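Local coordinates for protein papain-like cysteine protease (Porcine reproductive and respiratory syndrome virus, PDB 3MTV) that probably cleaves the viral polyprotein as a papain-like cysteine protease, acts as a metal-dependent nuclease, and probably suppresses host interferon signalling, at residues G9-V14 with V29-V34; T47-H52 with F60-P65; I157-L162 with P166-F171. All coordinates share one frame; numbering follows the deposited sequence.

Contact 1 (G9-V14 with V29-V34)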
loop_
_atom_site.group_PDB
_atom_site.type_symbol
_atom_site.label_atom_id
_atom_site.label_comp_id
_atom_site.label_asym_id
_atom_site.label_seq_id
_atom_site.Cartn_x
_atom_site.Cartn_y
_atom_site.Cartn_z
ATOM N N GLY A 9 -8.158 5.051 9.832
ATOM C CA GLY A 9 -7.507 5.730 8.733
ATOM C C GLY A 9 -6.568 4.845 7.929
ATOM O O GLY A 9 -6.122 5.241 6.920
ATOM N N ALA A 10 -6.340 3.613 8.313
ATOM C CA ALA A 10 -5.528 2.711 7.517
ATOM C C ALA A 10 -6.226 1.524 6.840
ATOM O O ALA A 10 -7.456 1.199 7.098
ATOM C CB ALA A 10 -4.535 2.121 8.427
ATOM N N VAL A 11 -5.387 0.786 6.096
ATOM C CA VAL A 11 -5.861 -0.460 5.570
ATOM C C VAL A 11 -4.716 -1.412 5.538
ATOM O O VAL A 11 -3.613 -0.982 5.664
ATOM C CB VAL A 11 -6.269 -0.304 4.088
ATOM C CG1 VAL A 11 -7.494 0.499 3.963
ATOM C CG2 VAL A 11 -5.148 0.297 3.237
ATOM N N MET A 12 -4.907 -2.695 5.264
ATOM C CA MET A 12 -3.750 -3.512 5.471
ATOM C C MET A 12 -3.686 -4.532 4.445
ATOM O O MET A 12 -4.723 -5.046 4.113
ATOM C CB MET A 12 -3.905 -4.256 6.782
ATOM C CG MET A 12 -3.074 -5.496 6.827
ATOM S SD MET A 12 -2.974 -6.335 8.430
ATOM C CE MET A 12 -4.568 -7.084 8.652
ATOM N N TYR A 13 -2.498 -4.833 3.922
ATOM C CA TYR A 13 -2.449 -5.724 2.799
ATOM C C TYR A 13 -1.863 -6.957 3.350
ATOM O O TYR A 13 -1.023 -6.847 4.213
ATOM C CB TYR A 13 -1.493 -5.262 1.725
ATOM C CG TYR A 13 -1.661 -3.896 1.078
ATOM C CD1 TYR A 13 -2.459 -2.923 1.617
ATOM C CD2 TYR A 13 -0.958 -3.577 -0.096
ATOM C CE1 TYR A 13 -2.547 -1.635 1.010
ATOM C CE2 TYR A 13 -1.068 -2.291 -0.716
ATOM C CZ TYR A 13 -1.858 -1.342 -0.156
ATOM O OH TYR A 13 -1.979 -0.127 -0.734
ATOM N N VAL A 14 -2.248 -8.124 2.802
ATOM C CA VAL A 14 -1.778 -9.441 3.237
ATOM C C VAL A 14 -1.574 -10.511 2.185
ATOM O O VAL A 14 -2.449 -10.651 1.315
ATOM C CB VAL A 14 -2.861 -10.062 3.949
ATOM C CG1 VAL A 14 -2.364 -11.326 4.482
ATOM C CG2 VAL A 14 -3.421 -9.152 5.075
ATOM N N VAL A 29 -12.659 5.183 -0.300
ATOM C CA VAL A 29 -11.970 3.944 -0.107
ATOM C C VAL A 29 -12.648 3.109 0.957
ATOM O O VAL A 29 -12.774 3.539 2.088
ATOM C CB VAL A 29 -10.600 4.127 0.299
ATOM C CG1 VAL A 29 -10.094 2.771 0.388
ATOM C CG2 VAL A 29 -9.819 4.884 -0.749
ATOM N N LYS A 30 -13.131 1.945 0.580
ATOM C CA LYS A 30 -14.067 1.190 1.429
ATOM C C LYS A 30 -14.008 -0.254 1.143
ATOM O O LYS A 30 -14.703 -0.752 0.324
ATOM C CB LYS A 30 -15.524 1.665 1.329
ATOM C CG LYS A 30 -15.685 3.149 1.777
ATOM C CD LYS A 30 -17.127 3.417 2.124
ATOM C CE LYS A 30 -17.357 4.515 3.194
ATOM N NZ LYS A 30 -18.600 5.335 2.842
ATOM N N PHE A 31 -13.145 -0.940 1.847
ATOM C CA PHE A 31 -13.036 -2.349 1.652
ATOM C C PHE A 31 -13.693 -3.071 2.790
ATOM O O PHE A 31 -14.062 -2.474 3.794
ATOM C CB PHE A 31 -11.562 -2.768 1.817
ATOM C CG PHE A 31 -10.661 -2.291 0.756
ATOM C CD1 PHE A 31 -10.018 -1.093 0.852
ATOM C CD2 PHE A 31 -10.432 -3.052 -0.372
ATOM C CE1 PHE A 31 -9.154 -0.661 -0.233
ATOM C CE2 PHE A 31 -9.627 -2.595 -1.403
ATOM C CZ PHE A 31 -8.995 -1.412 -1.317
ATOM N N GLU A 32 -13.634 -4.397 2.675
ATOM C CA GLU A 32 -14.042 -5.333 3.697
ATOM C C GLU A 32 -13.303 -5.176 5.009
ATOM O O GLU A 32 -12.133 -4.848 4.996
ATOM C CB GLU A 32 -13.895 -6.736 3.146
ATOM C CG GLU A 32 -15.062 -7.097 2.226
ATOM C CD GLU A 32 -14.942 -8.542 1.691
ATOM O OE1 GLU A 32 -14.168 -9.342 2.445
ATOM O OE2 GLU A 32 -15.610 -8.804 0.555
ATOM N N PRO A 33 -13.981 -5.386 6.148
ATOM C CA PRO A 33 -13.080 -5.191 7.245
ATOM C C PRO A 33 -12.423 -6.451 7.585
ATOM O O PRO A 33 -12.626 -7.479 6.951
ATOM C CB PRO A 33 -13.981 -4.753 8.372
ATOM C CG PRO A 33 -15.114 -4.206 7.747
ATOM C CD PRO A 33 -15.335 -5.064 6.559
ATOM N N VAL A 34 -11.582 -6.305 8.589
ATOM C CA VAL A 34 -10.664 -7.310 8.937
ATOM C C VAL A 34 -11.415 -8.360 9.681
ATOM O O VAL A 34 -12.148 -8.053 10.620
ATOM C CB VAL A 34 -9.611 -6.818 9.972
ATOM C CG1 VAL A 34 -8.310 -6.921 9.391
ATOM C CG2 VAL A 34 -9.936 -5.428 10.715
#
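Val11 is the first residue of strand 10-15 to meet the 29-34 loop, and it does so with one branch: CG1 lies 4.3 Å from CD1 of Phe31, approaching the ring obliquely. The CA atoms of this pair are 8.4 Å apart and no hydrogen bond joins the two segments, so the side chains alone bridge the gap. Trp156 of the second subunit meets the Phe31 ring edge-to-face, while Val11 itself packs on His52 of that subunit.

Met12 comes next and reaches a different part of the loop. Its CG is anti to the backbone N (chi1 157°), the chain stays extended through chi2, and a bend at chi3 (73°) swings the methyl round to Val34, with Met12 CE 3.8 Å from Val34 CG1. The two side chains cross at about a right angle, a methyl-to-methyl touch with no polar component. Ile6 of the edge strand 3-7 touches both of them, and Leu45 of helix 39-48 packs on Met12.

Between the two backbones runs strand 3-7, hydrogen-bonded through Met12 and Tyr4 to one segment and through Glu32 and Asp5 to the other. The loop wraps this edge strand and packs on both faces of the N-terminal antiparallel sheet, Phe31 on that meeting the second subunit, Val34 on that covered by helix 39-48.

Contact 2 (T47-H52 with F60-P65)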
loop_
_atom_site.group_PDB
_atom_site.type_symbol
_atom_site.label_atom_id
_atom_site.label_comp_id
_atom_site.label_asym_id
_atom_site.label_seq_id
_atom_site.Cartn_x
_atom_site.Cartn_y
_atom_site.Cartn_z
ATOM N N THR A 47 0.060 -0.215 14.925
ATOM C CA THR A 47 0.562 0.455 16.107
ATOM C C THR A 47 2.076 0.490 16.104
ATOM O O THR A 47 2.724 1.506 16.463
ATOM C CB THR A 47 -0.021 -0.148 17.411
ATOM O OG1 THR A 47 -1.241 0.553 17.688
ATOM C CG2 THR A 47 0.888 0.161 18.553
ATOM N N SER A 48 2.701 -0.574 15.660
ATOM C CA SER A 48 4.132 -0.506 15.810
ATOM C C SER A 48 5.044 -0.212 14.601
ATOM O O SER A 48 6.170 0.259 14.739
ATOM C CB SER A 48 4.593 -1.656 16.706
ATOM O OG SER A 48 3.957 -2.788 16.273
ATOM N N PHE A 49 4.566 -0.389 13.384
ATOM C CA PHE A 49 5.423 -0.087 12.207
ATOM C C PHE A 49 5.089 1.106 11.367
ATOM O O PHE A 49 4.114 1.787 11.623
ATOM C CB PHE A 49 5.468 -1.261 11.321
ATOM C CG PHE A 49 5.928 -2.447 11.998
ATOM C CD1 PHE A 49 5.047 -3.268 12.650
ATOM C CD2 PHE A 49 7.265 -2.725 12.058
ATOM C CE1 PHE A 49 5.490 -4.391 13.321
ATOM C CE2 PHE A 49 7.713 -3.881 12.712
ATOM C CZ PHE A 49 6.800 -4.719 13.323
ATOM N N PRO A 50 5.970 1.458 10.430
ATOM C CA PRO A 50 5.453 2.578 9.639
ATOM C C PRO A 50 4.796 2.057 8.328
ATOM O O PRO A 50 5.163 0.957 7.834
ATOM C CB PRO A 50 6.749 3.343 9.341
ATOM C CG PRO A 50 7.829 2.199 9.229
ATOM C CD PRO A 50 7.445 1.229 10.240
ATOM N N PRO A 51 3.954 2.878 7.682
ATOM C CA PRO A 51 3.190 2.488 6.510
ATOM C C PRO A 51 4.121 1.989 5.454
ATOM O O PRO A 51 5.183 2.419 5.446
ATOM C CB PRO A 51 2.633 3.773 6.077
ATOM C CG PRO A 51 3.004 4.853 7.067
ATOM C CD PRO A 51 4.166 4.326 7.697
ATOM N N HIS A 52 3.787 0.966 4.705
ATOM C CA HIS A 52 4.361 0.760 3.386
ATOM C C HIS A 52 5.533 -0.034 3.588
ATOM O O HIS A 52 6.232 -0.395 2.592
ATOM C CB HIS A 52 4.758 2.064 2.617
ATOM C CG HIS A 52 3.653 3.112 2.464
ATOM N ND1 HIS A 52 2.438 2.878 1.821
ATOM C CD2 HIS A 52 3.613 4.416 2.851
ATOM C CE1 HIS A 52 1.710 3.990 1.856
ATOM N NE2 HIS A 52 2.414 4.955 2.451
ATOM N N PHE A 60 8.780 -11.323 14.835
ATOM C CA PHE A 60 8.811 -10.286 15.865
ATOM C C PHE A 60 8.124 -10.732 17.126
ATOM O O PHE A 60 7.354 -11.667 17.049
ATOM C CB PHE A 60 8.013 -9.050 15.414
ATOM C CG PHE A 60 8.677 -8.261 14.303
ATOM C CD1 PHE A 60 8.736 -8.764 13.002
ATOM C CD2 PHE A 60 9.231 -7.028 14.552
ATOM C CE1 PHE A 60 9.334 -8.042 11.981
ATOM C CE2 PHE A 60 9.804 -6.326 13.554
ATOM C CZ PHE A 60 9.855 -6.826 12.273
ATOM N N THR A 61 8.289 -10.034 18.260
ATOM C CA THR A 61 7.657 -10.578 19.402
ATOM C C THR A 61 6.869 -9.462 20.113
ATOM O O THR A 61 7.325 -8.379 20.161
ATOM C CB THR A 61 8.688 -11.539 20.180
ATOM O OG1 THR A 61 9.550 -10.758 20.952
ATOM C CG2 THR A 61 9.655 -12.591 19.208
ATOM N N PHE A 62 5.637 -9.688 20.561
ATOM C CA PHE A 62 4.740 -8.572 20.923
ATOM C C PHE A 62 4.479 -8.682 22.403
ATOM O O PHE A 62 4.879 -9.662 22.968
ATOM C CB PHE A 62 3.483 -8.557 20.010
ATOM C CG PHE A 62 3.857 -8.500 18.538
ATOM C CD1 PHE A 62 4.226 -9.683 17.829
ATOM C CD2 PHE A 62 4.013 -7.252 17.883
ATOM C CE1 PHE A 62 4.712 -9.645 16.451
ATOM C CE2 PHE A 62 4.494 -7.204 16.552
ATOM C CZ PHE A 62 4.844 -8.412 15.840
ATOM N N ILE A 63 3.923 -7.677 23.056
ATOM C CA ILE A 63 3.925 -7.636 24.524
ATOM C C ILE A 63 2.766 -6.729 24.830
ATOM O O ILE A 63 2.144 -6.253 23.958
ATOM C CB ILE A 63 5.259 -7.042 25.243
ATOM C CG1 ILE A 63 5.215 -5.486 25.321
ATOM C CG2 ILE A 63 6.644 -7.772 24.767
ATOM C CD1 ILE A 63 6.059 -4.727 26.460
ATOM N N THR A 64 2.405 -6.462 26.045
ATOM C CA THR A 64 1.044 -5.979 26.073
ATOM C C THR A 64 0.927 -4.520 25.535
ATOM O O THR A 64 1.768 -3.677 25.806
ATOM C CB THR A 64 0.317 -6.312 27.479
ATOM O OG1 THR A 64 0.154 -5.130 28.290
ATOM C CG2 THR A 64 1.056 -7.471 28.288
ATOM N N PRO A 65 -0.109 -4.233 24.726
ATOM C CA PRO A 65 -0.521 -2.840 24.381
ATOM C C PRO A 65 -0.262 -1.769 25.469
ATOM O O PRO A 65 -0.712 -1.961 26.638
ATOM C CB PRO A 65 -2.058 -2.978 24.152
ATOM C CG PRO A 65 -2.159 -4.451 23.505
ATOM C CD PRO A 65 -0.883 -5.248 23.965
#
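Ser48 OG is hydrogen-bonded to the carbonyl O of Arg44, one turn earlier in helix 39-48, and with its polar need met inside the helix it merely borders the ring of Phe62. It sits at that ring's edge, near the plane, 4.5 Å from Phe62 CE2. The backbone of the same serine is tied elsewhere, to Met71.

Everything else in the contact is aromatic. Phe49, the first residue to leave helical geometry, drives its ring into the loop and meets two phenylalanines. Against Phe60 the pair is T-shaped: the edge of Phe49, through CE2 and CZ, is presented to one face of Phe60, with the planes at 88° and the centroids 5.0 Å apart. Phe49 CZ stands over the Phe60 face, displaced toward the rim on the side of CD2 and CE2. The two side chains come from opposite directions, each with CG beside its backbone N and anti to the carbonyl carbon (chi1 -56° for Phe49), which carries both rings into the space between the segments.

Phe62 closes in from another part of the same Phe49 rim. Here edge meets edge, Phe49 CE1 lying 4.4 Å from Phe62 CE2. Leu80 packs on both Ser48 and Phe60.

With no hydrogen bond between the segments, their cohesion probably rests on dispersion and on the weak electrostatic attraction of the edge-to-face pair, which joins the end of helix 39-48 to the loop after strand 54-56.

Contact 3 (I157-L162 with P166-F171)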
loop_
_atom_site.group_PDB
_atom_site.type_symbol
_atom_site.label_atom_id
_atom_site.label_comp_id
_atom_site.label_asym_id
_atom_site.label_seq_id
_atom_site.Cartn_x
_atom_site.Cartn_y
_atom_site.Cartn_z
ATOM N N ILE A 157 14.691 4.267 6.633
ATOM C CA ILE A 157 15.032 3.801 7.943
ATOM C C ILE A 157 16.178 2.904 7.776
ATOM O O ILE A 157 16.034 1.759 7.268
ATOM C CB ILE A 157 13.900 3.069 8.584
ATOM C CG1 ILE A 157 12.900 4.051 9.096
ATOM C CG2 ILE A 157 14.328 2.252 9.742
ATOM C CD1 ILE A 157 11.541 3.676 8.671
ATOM N N ARG A 158 17.299 3.429 8.252
ATOM C CA ARG A 158 18.596 2.760 8.238
ATOM C C ARG A 158 19.212 2.523 9.585
ATOM O O ARG A 158 18.821 3.099 10.653
ATOM C CB ARG A 158 19.585 3.474 7.360
ATOM C CG ARG A 158 19.295 3.116 6.007
ATOM C CD ARG A 158 20.079 4.056 5.062
ATOM N NE ARG A 158 19.970 3.702 3.621
ATOM C CZ ARG A 158 20.731 4.156 2.593
ATOM N NH1 ARG A 158 21.716 5.046 2.701
ATOM N NH2 ARG A 158 20.492 3.713 1.393
ATOM N N HIS A 159 20.215 1.675 9.463
ATOM C CA HIS A 159 20.865 1.185 10.600
ATOM C C HIS A 159 22.252 0.665 10.245
ATOM O O HIS A 159 22.508 0.162 9.165
ATOM C CB HIS A 159 19.995 0.151 11.203
ATOM C CG HIS A 159 20.449 -0.295 12.539
ATOM N ND1 HIS A 159 21.101 -1.488 12.727
ATOM C CD2 HIS A 159 20.309 0.273 13.756
ATOM C CE1 HIS A 159 21.383 -1.616 14.016
ATOM N NE2 HIS A 159 20.896 -0.570 14.659
ATOM N N LEU A 160 23.198 0.788 11.143
ATOM C CA LEU A 160 24.319 -0.041 10.851
ATOM C C LEU A 160 24.796 -0.858 12.078
ATOM O O LEU A 160 24.364 -0.644 13.216
ATOM C CB LEU A 160 25.391 0.779 10.192
ATOM C CG LEU A 160 25.540 1.879 11.242
ATOM C CD1 LEU A 160 26.558 1.390 12.246
ATOM C CD2 LEU A 160 26.036 3.183 10.708
ATOM N N LYS A 161 25.665 -1.819 11.814
ATOM C CA LYS A 161 26.012 -2.798 12.792
ATOM C C LYS A 161 27.246 -3.394 12.182
ATOM O O LYS A 161 27.494 -3.196 10.968
ATOM C CB LYS A 161 24.885 -3.824 12.924
ATOM C CG LYS A 161 24.875 -4.959 11.882
ATOM C CD LYS A 161 23.766 -6.033 12.191
ATOM C CE LYS A 161 24.012 -7.465 11.538
ATOM N NZ LYS A 161 24.887 -7.601 10.292
ATOM N N LEU A 162 28.025 -4.104 12.990
ATOM C CA LEU A 162 29.195 -4.726 12.427
ATOM C C LEU A 162 28.816 -6.027 11.798
ATOM O O LEU A 162 27.824 -6.668 12.215
ATOM C CB LEU A 162 30.187 -5.047 13.490
ATOM C CG LEU A 162 30.437 -3.972 14.492
ATOM C CD1 LEU A 162 30.633 -4.584 15.850
ATOM C CD2 LEU A 162 31.661 -3.352 13.965
ATOM N N PRO A 166 24.548 -9.814 14.853
ATOM C CA PRO A 166 23.305 -10.406 14.347
ATOM C C PRO A 166 22.290 -9.340 13.938
ATOM O O PRO A 166 22.056 -8.470 14.823
ATOM C CB PRO A 166 22.733 -11.108 15.610
ATOM C CG PRO A 166 23.658 -10.665 16.812
ATOM C CD PRO A 166 24.496 -9.544 16.302
ATOM N N SER A 167 21.672 -9.440 12.743
ATOM C CA SER A 167 20.677 -8.445 12.270
ATOM C C SER A 167 19.481 -8.322 13.217
ATOM O O SER A 167 19.019 -9.311 13.837
ATOM C CB SER A 167 20.255 -8.683 10.829
ATOM O OG SER A 167 21.390 -8.584 9.928
ATOM N N LEU A 168 19.050 -7.080 13.449
ATOM C CA LEU A 168 17.770 -6.959 14.088
ATOM C C LEU A 168 16.715 -7.433 13.059
ATOM O O LEU A 168 16.965 -7.732 11.853
ATOM C CB LEU A 168 17.523 -5.554 14.540
ATOM C CG LEU A 168 18.004 -5.044 15.894
ATOM C CD1 LEU A 168 17.957 -3.531 15.894
ATOM C CD2 LEU A 168 17.105 -5.425 17.006
ATOM N N PRO A 169 15.534 -7.582 13.536
ATOM C CA PRO A 169 14.427 -8.222 12.829
ATOM C C PRO A 169 13.923 -7.297 11.772
ATOM O O PRO A 169 13.605 -6.152 12.148
ATOM C CB PRO A 169 13.327 -8.323 13.901
ATOM C CG PRO A 169 14.001 -8.133 15.160
ATOM C CD PRO A 169 15.303 -7.420 14.962
ATOM N N GLY A 170 13.794 -7.770 10.528
ATOM C CA GLY A 170 13.393 -6.872 9.461
ATOM C C GLY A 170 14.511 -5.990 8.943
ATOM O O GLY A 170 14.293 -5.127 8.125
ATOM N N PHE A 171 15.720 -6.176 9.430
ATOM C CA PHE A 171 16.785 -5.469 8.787
ATOM C C PHE A 171 17.622 -6.315 7.847
ATOM O O PHE A 171 17.890 -7.535 8.027
ATOM C CB PHE A 171 17.682 -4.780 9.790
ATOM C CG PHE A 171 17.041 -3.635 10.472
ATOM C CD1 PHE A 171 16.309 -3.826 11.576
ATOM C CD2 PHE A 171 17.204 -2.316 9.990
ATOM C CE1 PHE A 171 15.705 -2.654 12.238
ATOM C CE2 PHE A 171 16.603 -1.197 10.590
ATOM C CZ PHE A 171 15.876 -1.341 11.724
#
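Ring packing joins His159 and Phe171, the central pair of this contact. The two rings are inclined at 46°, centroids 5.3 Å apart, an oblique meeting. The closest approach is made by the histidine's methylene, with CB 3.7 Å from Phe171 CE2. His159 CG is anti to the backbone N (chi1 -170°), which sets the imidazole beside the phenylalanine ring, where a methyl of Leu168 also touches it obliquely.

Apolar packing adds Ile157, whose CG2 is 4.2 Å from Phe171 CE2. Phe150 of strand 145-150 touches both residues.

At the other end a lysine chain makes van der Waals contact with the backbone of Pro166 and with Ser167. Lys161 lays its chain along them, with CE 3.3 Å from Ser167 OG. That hydroxyl has its hydrogen bond elsewhere, to Gln148 OE1.

The loop keeps its shape by a backbone bond, Phe171 N to Leu168 O at 3.1 Å, which closes a type II turn; Gly170 takes its third position at positive phi (78°).

His159 is probably the catalytic histidine of the papain-like site, its side chain about 3 Å from that of Cys90. Apolar groups of the loop, together with Pro86, thus border the imidazole, which would probably restrict how the side chain can swing beside the cysteine.

In the fold
Contacts 1 and 2 belong to the N-terminal part of the chain and contact 3 to the papain-like part. Helix 39-48 connects the first two: its last turns pack on the strand of contact 1, and the chain leaving it enters contact 2. Residues of both reach the second subunit, whereas contact 3 touches no other chain. Contacts 1 and 2 are buried and held by hydrophobic packing, mostly aliphatic with one phenylalanine in contact 1, mainly aromatic in contact 2. Contact 3, partly buried and nearest the chain's centre, mixes rings with a buried lysine that meets the exposed Pro166 and Ser167. Contacts 2 and 3 meet directly, Phe60 CZ lying 3.8 Å from Pro169 O.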